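Local coordinates for protein tryptophan halogenase (Shewanella frigidimarina, PDB 2PYX) that probably acts as an FAD-dependent tryptophan halogenase, a flavoprotein related to monooxygenases, at residues I21-L26 against E183-K188. Residues are numbered along the deposited sequence; the frame is centred on the assembly and turned at random.
Sequences ITAGLL and EHCTQK
Cys185 lays its thiol on the bare backbone of Gly24, where helix 174-187 passes helix 16-31. SG sits 3.6 Å from Gly24 CA and 3.7 Å from Gly24 N, while the methyl of Ala23, also turned toward the other helix, borders the sulfur more loosely, with CB 4.4 Å from SG. The cysteine side chain leaves its backbone toward helix 16-31, and chi1 of -71° sets SG anti to its own carbonyl carbon, which carries the sulfur out onto the glycine. With no side chain at Gly24 the helices come close: its CA and that of Cys185 are 5.8 Å apart. The touching residues are all buried, yet the interface is small, 88 Å² over both sides. Helix 16-31 follows strand 9-13 and a glycine-rich turn, consistent with a Rossmann-type dinucleotide-binding motif, whose Gly15-Ala18 probably bind FAD; its other flanks pack on helices 65-73 and 363-377, and Ala23 also touches Ile12. On the partner helix, His184 is anchored through NE2 to the carbonyl of Ile73, ending helix 65-73. One thiol, one methyl and a glycine backbone make up the contact between these two segments, consistent with close fit, rather than a polar bond, holding this small patch together.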
loop_
_atom_site.group_PDB
_atom_site.type_symbol
_atom_site.label_atom_id
_atom_site.label_comp_id
_atom_site.label_asym_id
_atom_site.label_seq_id
_atom_site.Cartn_x
_atom_site.Cartn_y
_atom_site.Cartn_z
ATOM N N ILE A 21 14.148 2.661 0.161
ATOM C CA ILE A 21 13.286 3.845 0.054
ATOM C C ILE A 21 13.655 4.847 1.147
ATOM O O ILE A 21 13.694 6.062 0.914
ATOM C CB ILE A 21 11.798 3.474 0.105
ATOM C CG1 ILE A 21 11.387 2.836 -1.232
ATOM C CG2 ILE A 21 10.912 4.704 0.416
ATOM C CD1 ILE A 21 10.012 2.169 -1.198
ATOM N N THR A 22 13.921 4.333 2.349
ATOM C CA THR A 22 14.322 5.203 3.448
ATOM C C THR A 22 15.610 5.948 3.090
ATOM O O THR A 22 15.730 7.142 3.278
ATOM C CB THR A 22 14.483 4.419 4.771
ATOM O OG1 THR A 22 13.237 3.771 5.083
ATOM C CG2 THR A 22 14.882 5.336 5.910
ATOM N N ALA A 23 16.626 5.210 2.647
ATOM C CA ALA A 23 17.902 5.830 2.299
ATOM C C ALA A 23 17.726 6.928 1.264
ATOM O O ALA A 23 18.262 8.024 1.393
ATOM C CB ALA A 23 18.855 4.770 1.780
ATOM N N GLY A 24 16.945 6.636 0.228
ATOM C CA GLY A 24 16.756 7.584 -0.860
ATOM C C GLY A 24 16.022 8.834 -0.455
ATOM O O GLY A 24 16.392 9.961 -0.815
ATOM N N LEU A 25 14.940 8.643 0.305
ATOM C CA LEU A 25 14.155 9.795 0.754
ATOM C C LEU A 25 14.971 10.693 1.714
ATOM O O LEU A 25 14.921 11.903 1.626
ATOM C CB LEU A 25 12.826 9.373 1.362
ATOM C CG LEU A 25 11.805 8.862 0.348
ATOM C CD1 LEU A 25 10.612 8.311 1.130
ATOM C CD2 LEU A 25 11.374 9.942 -0.629
ATOM N N LEU A 26 15.715 10.081 2.628
ATOM C CA LEU A 26 16.561 10.860 3.525
ATOM C C LEU A 26 17.642 11.639 2.753
ATOM O O LEU A 26 17.821 12.824 2.987
ATOM C CB LEU A 26 17.265 9.956 4.551
ATOM C CG LEU A 26 16.353 9.435 5.659
ATOM C CD1 LEU A 26 17.123 8.411 6.493
ATOM C CD2 LEU A 26 15.822 10.539 6.548
ATOM N N GLU A 183 21.316 0.794 -6.626
ATOM C CA GLU A 183 22.167 1.444 -7.635
ATOM C C GLU A 183 22.046 2.961 -7.561
ATOM O O GLU A 183 23.036 3.664 -7.474
ATOM C CB GLU A 183 21.807 0.943 -9.050
ATOM C CG GLU A 183 22.075 -0.532 -9.243
ATOM C CD GLU A 183 21.297 -1.217 -10.378
ATOM O OE1 GLU A 183 20.414 -0.591 -11.040
ATOM O OE2 GLU A 183 21.566 -2.440 -10.567
ATOM N N HIS A 184 20.823 3.468 -7.556
ATOM C CA HIS A 184 20.641 4.896 -7.510
ATOM C C HIS A 184 21.185 5.504 -6.227
ATOM O O HIS A 184 21.882 6.522 -6.242
ATOM C CB HIS A 184 19.179 5.197 -7.654
ATOM C CG HIS A 184 18.865 6.650 -7.651
ATOM N ND1 HIS A 184 18.955 7.435 -8.786
ATOM C CD2 HIS A 184 18.454 7.466 -6.653
ATOM C CE1 HIS A 184 18.604 8.673 -8.479
ATOM N NE2 HIS A 184 18.302 8.721 -7.191
ATOM N N CYS A 185 20.869 4.898 -5.092
ATOM C CA CYS A 185 21.246 5.511 -3.824
ATOM C C CYS A 185 22.743 5.530 -3.568
ATOM O O CYS A 185 23.282 6.468 -3.002
ATOM C CB CYS A 185 20.593 4.806 -2.648
ATOM S SG CYS A 185 18.787 5.116 -2.561
ATOM N N THR A 186 23.421 4.452 -3.980
ATOM C CA THR A 186 24.857 4.351 -3.760
ATOM C C THR A 186 25.658 5.139 -4.790
ATOM O O THR A 186 26.677 5.765 -4.447
ATOM C CB THR A 186 25.342 2.885 -3.716
ATOM O OG1 THR A 186 25.088 2.254 -4.958
ATOM C CG2 THR A 186 24.640 2.116 -2.611
ATOM N N GLN A 187 25.183 5.146 -6.037
ATOM C CA GLN A 187 25.962 5.779 -7.130
ATOM C C GLN A 187 25.634 7.245 -7.377
ATOM O O GLN A 187 26.471 7.995 -7.868
ATOM C CB GLN A 187 25.827 4.983 -8.428
ATOM C CG GLN A 187 26.206 3.474 -8.274
ATOM C CD GLN A 187 27.578 3.247 -7.599
ATOM O OE1 GLN A 187 28.620 3.600 -8.171
ATOM N NE2 GLN A 187 27.579 2.688 -6.373
ATOM N N LYS A 188 24.436 7.670 -6.983
ATOM C CA LYS A 188 24.026 9.033 -7.193
ATOM C C LYS A 188 23.725 9.802 -5.905
ATOM O O LYS A 188 23.911 11.027 -5.875
ATOM C CB LYS A 188 22.831 9.055 -8.114
ATOM C CG LYS A 188 23.106 8.473 -9.529
ATOM C CD LYS A 188 21.837 8.543 -10.351
ATOM C CE LYS A 188 22.010 8.191 -11.828
ATOM N NZ LYS A 188 20.705 8.419 -12.604
#